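Side-chain contacts in calcium uptake protein 3, mitochondrial (Homo sapiens, PDB 6AGI), which senses calcium through its EF-hands and, as a disulfide-linked heterodimer with MICU1, regulates the mitochondrial calcium uniporter channel: residues B[259-264]-B[349-354]; B[297-302]-B[363-368]. All coordinates share one frame; numbering follows the deposited sequence.

Contact 1: residues B[259-264]-B[349-354]. With CA (calcium ion), chain G.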
loop_
_atom_site.group_PDB
_atom_site.type_symbol
_atom_site.label_atom_id
_atom_site.label_comp_id
_atom_site.label_asym_id
_atom_site.label_seq_id
_atom_site.Cartn_x
_atom_site.Cartn_y
_atom_site.Cartn_z
ATOM N N GLU B 259 -9.654 26.886 1.957
ATOM C CA GLU B 259 -9.283 27.044 0.564
ATOM C C GLU B 259 -7.800 26.726 0.382
ATOM O O GLU B 259 -7.438 25.977 -0.536
ATOM C CB GLU B 259 -9.647 28.459 0.105
ATOM C CG GLU B 259 -9.737 28.664 -1.405
ATOM C CD GLU B 259 -9.888 30.130 -1.792
ATOM O OE1 GLU B 259 -9.900 30.994 -0.885
ATOM O OE2 GLU B 259 -10.025 30.420 -3.005
ATOM N N ASP B 260 -6.939 27.212 1.302
ATOM C CA ASP B 260 -5.517 26.847 1.289
ATOM C C ASP B 260 -5.296 25.368 1.619
ATOM O O ASP B 260 -4.423 24.717 1.030
ATOM C CB ASP B 260 -4.717 27.711 2.268
ATOM C CG ASP B 260 -4.749 29.194 1.929
ATOM O OD1 ASP B 260 -4.540 29.541 0.740
ATOM O OD2 ASP B 260 -4.945 30.018 2.862
ATOM N N PHE B 261 -6.068 24.815 2.556
ATOM C CA PHE B 261 -6.010 23.376 2.795
ATOM C C PHE B 261 -6.173 22.611 1.487
ATOM O O PHE B 261 -5.268 21.891 1.049
ATOM C CB PHE B 261 -7.103 22.964 3.780
ATOM C CG PHE B 261 -6.970 21.550 4.248
ATOM C CD1 PHE B 261 -5.732 21.057 4.639
ATOM C CD2 PHE B 261 -8.055 20.690 4.239
ATOM C CE1 PHE B 261 -5.587 19.738 5.059
ATOM C CE2 PHE B 261 -7.912 19.367 4.649
ATOM C CZ PHE B 261 -6.675 18.895 5.059
ATOM N N ALA B 262 -7.317 22.807 0.827
ATOM C CA ALA B 262 -7.595 22.102 -0.418
ATOM C C ALA B 262 -6.508 22.374 -1.449
ATOM O O ALA B 262 -6.068 21.459 -2.166
ATOM C CB ALA B 262 -8.968 22.519 -0.948
ATOM N N HIS B 263 -6.037 23.622 -1.508
ATOM C CA HIS B 263 -5.009 23.975 -2.479
ATOM C C HIS B 263 -3.759 23.137 -2.270
ATOM O O HIS B 263 -3.177 22.646 -3.240
ATOM C CB HIS B 263 -4.697 25.475 -2.398
ATOM C CG HIS B 263 -3.374 25.863 -2.992
ATOM N ND1 HIS B 263 -3.103 25.774 -4.341
ATOM C CD2 HIS B 263 -2.252 26.358 -2.414
ATOM C CE1 HIS B 263 -1.867 26.190 -4.568
ATOM N NE2 HIS B 263 -1.330 26.550 -3.415
ATOM N N ILE B 264 -3.322 22.976 -1.012
ATOM C CA ILE B 264 -2.204 22.080 -0.698
ATOM C C ILE B 264 -2.541 20.645 -1.087
ATOM O O ILE B 264 -1.700 19.910 -1.630
ATOM C CB ILE B 264 -1.837 22.166 0.795
ATOM C CG1 ILE B 264 -1.313 23.556 1.160
ATOM C CG2 ILE B 264 -0.803 21.122 1.131
ATOM C CD1 ILE B 264 -1.186 23.756 2.665
ATOM N N PHE B 349 -15.102 16.130 3.527
ATOM C CA PHE B 349 -16.302 15.787 2.768
ATOM C C PHE B 349 -16.728 16.934 1.857
ATOM O O PHE B 349 -17.017 16.718 0.674
ATOM C CB PHE B 349 -17.432 15.355 3.705
ATOM C CG PHE B 349 -17.403 13.889 4.016
ATOM C CD1 PHE B 349 -16.242 13.296 4.508
ATOM C CD2 PHE B 349 -18.500 13.081 3.743
ATOM C CE1 PHE B 349 -16.193 11.941 4.785
ATOM C CE2 PHE B 349 -18.460 11.716 4.014
ATOM C CZ PHE B 349 -17.297 11.148 4.534
ATOM N N LYS B 350 -16.741 18.167 2.370
ATOM C CA LYS B 350 -17.139 19.281 1.513
ATOM C C LYS B 350 -16.129 19.532 0.393
ATOM O O LYS B 350 -16.489 20.058 -0.665
ATOM C CB LYS B 350 -17.337 20.549 2.349
ATOM C CG LYS B 350 -18.807 20.972 2.578
ATOM C CD LYS B 350 -19.665 19.942 3.320
ATOM C CE LYS B 350 -21.045 20.520 3.666
ATOM N NZ LYS B 350 -21.661 21.319 2.556
ATOM N N ILE B 351 -14.868 19.166 0.592
ATOM C CA ILE B 351 -13.888 19.311 -0.477
ATOM C C ILE B 351 -14.114 18.264 -1.567
ATOM O O ILE B 351 -14.200 18.599 -2.752
ATOM C CB ILE B 351 -12.462 19.250 0.099
ATOM C CG1 ILE B 351 -12.199 20.464 0.979
ATOM C CG2 ILE B 351 -11.423 19.204 -0.999
ATOM C CD1 ILE B 351 -10.921 20.340 1.767
ATOM N N PHE B 352 -14.273 16.989 -1.185
ATOM C CA PHE B 352 -14.279 15.884 -2.149
ATOM C C PHE B 352 -15.654 15.347 -2.544
ATOM O O PHE B 352 -15.743 14.617 -3.539
ATOM C CB PHE B 352 -13.469 14.690 -1.627
ATOM C CG PHE B 352 -12.030 14.989 -1.375
ATOM C CD1 PHE B 352 -11.097 14.848 -2.388
ATOM C CD2 PHE B 352 -11.604 15.413 -0.132
ATOM C CE1 PHE B 352 -9.752 15.114 -2.164
ATOM C CE2 PHE B 352 -10.266 15.681 0.106
ATOM C CZ PHE B 352 -9.335 15.530 -0.912
ATOM N N ASP B 353 -16.704 15.619 -1.775
ATOM C CA ASP B 353 -17.999 15.021 -2.087
ATOM C C ASP B 353 -18.643 15.908 -3.156
ATOM O O ASP B 353 -19.209 16.965 -2.873
ATOM C CB ASP B 353 -18.846 14.904 -0.824
ATOM C CG ASP B 353 -20.337 14.789 -1.091
ATOM O OD1 ASP B 353 -20.747 14.159 -2.087
ATOM O OD2 ASP B 353 -21.100 15.355 -0.280
ATOM N N VAL B 354 -18.327 15.532 -4.395
ATOM C CA VAL B 354 -18.808 16.161 -5.619
ATOM C C VAL B 354 -20.269 15.856 -5.906
ATOM O O VAL B 354 -21.039 16.730 -6.305
ATOM C CB VAL B 354 -17.962 15.741 -6.836
ATOM C CG1 VAL B 354 -16.524 16.206 -6.670
ATOM C CG2 VAL B 354 -18.022 14.232 -7.027
HETATM CA CA CA G . -20.733 11.755 -2.299
#
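The helix that leads into the calcium loop of EF-hand 3 meets helix 258-265 here, through Ile351 on one side and Phe261 and Ala262 on the other. The contact is apolar and buried. Ile351 CD1 does most of the touching: it lies 3.8 Å from Phe261 CD2 and 4.0 Å from Ala262 CB. The Phe261 and Ile351 side chains cross at about a right angle. The methyl reaches the Phe261 ring obliquely. The second branch, Ile351 CG2, comes within 4.1 Å of Ala262 CB. It also lies 3.8 Å above the Phe352 ring plane, offset toward the rim, so CG2 lies between Ala262 CB and that ring. Ile351 CG1 is anti to the carbonyl carbon (chi1 -67°), and the extended chi2 (170°) carries CD1 to the other helix. The small side chain of Ala262 is consistent with the close backbones, Ala262 CA lying 6.9 Å from Ile351 CA. Two residues further on, Asp353 leaves the helix and opens the EF-hand loop. Its OD1 binds the calcium ion at 2.4 Å, alongside Asp355, Asp357, Gln359 and Glu364. Asp353 OD2 accepts a hydrogen bond from Asp358 N. Helix 274-284 packs on the same patch, with Val281 touching both Ala262 and Ile351.

Contact 2: residues B[297-302]-B[363-368]. With CA (calcium ion), chain G.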
loop_
_atom_site.group_PDB
_atom_site.type_symbol
_atom_site.label_atom_id
_atom_site.label_comp_id
_atom_site.label_asym_id
_atom_site.label_seq_id
_atom_site.Cartn_x
_atom_site.Cartn_y
_atom_site.Cartn_z
ATOM N N ARG B 297 -1.630 18.015 10.342
ATOM C CA ARG B 297 -0.727 16.881 10.545
ATOM C C ARG B 297 -1.486 15.560 10.589
ATOM O O ARG B 297 -1.005 14.555 10.061
ATOM C CB ARG B 297 0.125 17.093 11.807
ATOM C CG ARG B 297 1.267 16.091 11.958
ATOM C CD ARG B 297 2.285 16.416 13.090
ATOM N NE ARG B 297 1.711 16.872 14.349
ATOM C CZ ARG B 297 2.426 17.106 15.447
ATOM N NH1 ARG B 297 3.746 16.936 15.447
ATOM N NH2 ARG B 297 1.815 17.495 16.557
ATOM N N SER B 298 -2.612 15.516 11.306
ATOM C CA SER B 298 -3.464 14.332 11.303
ATOM C C SER B 298 -3.717 13.865 9.884
ATOM O O SER B 298 -3.492 12.698 9.537
ATOM C CB SER B 298 -4.775 14.643 12.005
ATOM O OG SER B 298 -4.628 14.431 13.397
ATOM N N PHE B 299 -4.144 14.791 9.033
ATOM C CA PHE B 299 -4.541 14.397 7.692
ATOM C C PHE B 299 -3.358 13.944 6.848
ATOM O O PHE B 299 -3.486 12.984 6.080
ATOM C CB PHE B 299 -5.299 15.531 7.005
ATOM C CG PHE B 299 -5.797 15.178 5.656
ATOM C CD1 PHE B 299 -7.008 14.531 5.527
ATOM C CD2 PHE B 299 -5.051 15.417 4.525
ATOM C CE1 PHE B 299 -7.486 14.168 4.296
ATOM C CE2 PHE B 299 -5.527 15.050 3.294
ATOM C CZ PHE B 299 -6.743 14.435 3.176
ATOM N N PHE B 300 -2.183 14.539 7.008
ATOM C CA PHE B 300 -1.117 13.972 6.187
ATOM C C PHE B 300 -0.520 12.669 6.752
ATOM O O PHE B 300 -0.117 11.781 5.977
ATOM C CB PHE B 300 -0.091 15.061 5.892
ATOM C CG PHE B 300 -0.658 16.144 5.000
ATOM C CD1 PHE B 300 -0.705 15.966 3.625
ATOM C CD2 PHE B 300 -1.255 17.275 5.535
ATOM C CE1 PHE B 300 -1.268 16.909 2.793
ATOM C CE2 PHE B 300 -1.816 18.237 4.706
ATOM C CZ PHE B 300 -1.819 18.046 3.329
ATOM N N GLN B 301 -0.525 12.469 8.065
ATOM C CA GLN B 301 -0.180 11.141 8.564
ATOM C C GLN B 301 -1.132 10.101 7.994
ATOM O O GLN B 301 -0.709 9.016 7.537
ATOM C CB GLN B 301 -0.181 11.130 10.091
ATOM C CG GLN B 301 1.176 11.515 10.680
ATOM C CD GLN B 301 1.095 11.993 12.115
ATOM O OE1 GLN B 301 0.057 11.876 12.775
ATOM N NE2 GLN B 301 2.187 12.574 12.596
ATOM N N PHE B 302 -2.424 10.441 7.973
ATOM C CA PHE B 302 -3.427 9.554 7.384
ATOM C C PHE B 302 -3.153 9.296 5.898
ATOM O O PHE B 302 -3.275 8.151 5.420
ATOM C CB PHE B 302 -4.805 10.174 7.581
ATOM C CG PHE B 302 -5.841 9.636 6.666
ATOM C CD1 PHE B 302 -6.236 8.308 6.754
ATOM C CD2 PHE B 302 -6.380 10.426 5.675
ATOM C CE1 PHE B 302 -7.183 7.799 5.885
ATOM C CE2 PHE B 302 -7.317 9.915 4.800
ATOM C CZ PHE B 302 -7.723 8.604 4.901
ATOM N N LYS B 363 -13.986 6.404 -5.706
ATOM C CA LYS B 363 -13.152 7.242 -6.554
ATOM C C LYS B 363 -13.369 8.727 -6.286
ATOM O O LYS B 363 -12.644 9.561 -6.830
ATOM C CB LYS B 363 -13.369 6.876 -8.036
ATOM C CG LYS B 363 -12.651 7.759 -9.092
ATOM C CD LYS B 363 -13.493 8.990 -9.505
ATOM C CE LYS B 363 -12.617 10.085 -10.157
ATOM N NZ LYS B 363 -13.233 11.443 -10.053
ATOM N N GLU B 364 -14.210 9.069 -5.317
ATOM C CA GLU B 364 -14.241 10.460 -4.877
ATOM C C GLU B 364 -13.044 10.759 -3.974
ATOM O O GLU B 364 -12.481 11.861 -4.019
ATOM C CB GLU B 364 -15.560 10.769 -4.171
ATOM C CG GLU B 364 -16.799 10.545 -5.004
ATOM C CD GLU B 364 -17.920 11.506 -4.658
ATOM O OE1 GLU B 364 -18.255 12.389 -5.474
ATOM O OE2 GLU B 364 -18.491 11.338 -3.564
ATOM N N PHE B 365 -12.645 9.801 -3.139
ATOM C CA PHE B 365 -11.460 10.008 -2.313
ATOM C C PHE B 365 -10.318 9.048 -2.661
ATOM O O PHE B 365 -9.310 9.471 -3.248
ATOM C CB PHE B 365 -11.778 9.897 -0.810
ATOM C CG PHE B 365 -10.634 10.338 0.046
ATOM C CD1 PHE B 365 -9.860 11.418 -0.378
ATOM C CD2 PHE B 365 -10.247 9.652 1.180
ATOM C CE1 PHE B 365 -8.781 11.858 0.345
ATOM C CE2 PHE B 365 -9.144 10.085 1.921
ATOM C CZ PHE B 365 -8.409 11.194 1.491
ATOM N N ILE B 366 -10.445 7.761 -2.312
ATOM C CA ILE B 366 -9.293 6.855 -2.360
ATOM C C ILE B 366 -8.735 6.719 -3.773
ATOM O O ILE B 366 -7.514 6.797 -3.984
ATOM C CB ILE B 366 -9.658 5.479 -1.777
ATOM C CG1 ILE B 366 -10.023 5.596 -0.294
ATOM C CG2 ILE B 366 -8.555 4.466 -2.018
ATOM C CD1 ILE B 366 -10.167 4.236 0.423
ATOM N N GLY B 367 -9.617 6.517 -4.758
ATOM C CA GLY B 367 -9.165 6.410 -6.138
ATOM C C GLY B 367 -8.425 7.646 -6.602
ATOM O O GLY B 367 -7.455 7.561 -7.359
ATOM N N ILE B 368 -8.856 8.812 -6.126
ATOM C CA ILE B 368 -8.282 10.064 -6.586
ATOM C C ILE B 368 -6.874 10.323 -6.033
ATOM O O ILE B 368 -6.120 11.085 -6.648
ATOM C CB ILE B 368 -9.307 11.189 -6.313
ATOM C CG1 ILE B 368 -10.278 11.253 -7.492
ATOM C CG2 ILE B 368 -8.662 12.539 -6.077
ATOM C CD1 ILE B 368 -9.732 11.941 -8.727
HETATM CA CA CA G . -20.733 11.755 -2.299
#
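Phe365 reaches across to Phe299 and Phe302 of helix 293-304, and it follows directly after a calcium ligand. That ligand, Glu364, binds the calcium ion of EF-hand 3 through OE2 at 2.6 Å. OE2 is the one oxygen of this carboxylate that binds, because Glu364 OE1 lies 4.1 Å from the calcium ion. Phe365 turns away from the ion, into the buried core. Its CG is anti to the backbone N (chi1 -170°), which carries the ring out toward the helix. The Phe365 and Phe302 rings meet rim to rim, and neither lies over the face of the other. Their centroids are 5.9 Å apart and their planes are 21° from parallel. Phe365 CE2 sits at the edge of the Phe302 ring, near its plane, with Phe302 CE2 as its closest atom. Phe365 CZ approaches the Phe299 ring obliquely, 4.0 Å from Phe299 CZ. With an alanine at Phe365, a gap would probably open between 363-368 and helix 293-304, and the rings of Phe299 and Phe302 would lose this partner. Further on, Ile368 forms backbone hydrogen bonds with Asn270. This ties 363-368 to the connection between helices 258-265 and 274-284. Around the rings, Phe328 of helix 325-336 touches Phe365, Val332 and Thr336 of that helix touch Phe302, and Leu265 of helix 258-265 packs on Phe299.

Overall arrangement
Contacts 1 and 2 lie about 11 Å apart, centre to centre, on the same side of the chain's centre. They share one calcium ion: Asp353 of 349-354 opens the EF-hand 3 loop and Glu364 of 363-368 closes it. Asp353 OD1 and Glu364 OE2 are 3.9 Å apart, and the ion between these like charges probably offsets their repulsion. The cores also join directly. Phe261 CZ of contact 1 packs 3.9 Å from Phe299 CG of contact 2, with the rings edge-to-face. Phe352 and Phe365 meet with planes at about 60°. Both flanks of the calcium loop therefore rest on one continuous aromatic and aliphatic core.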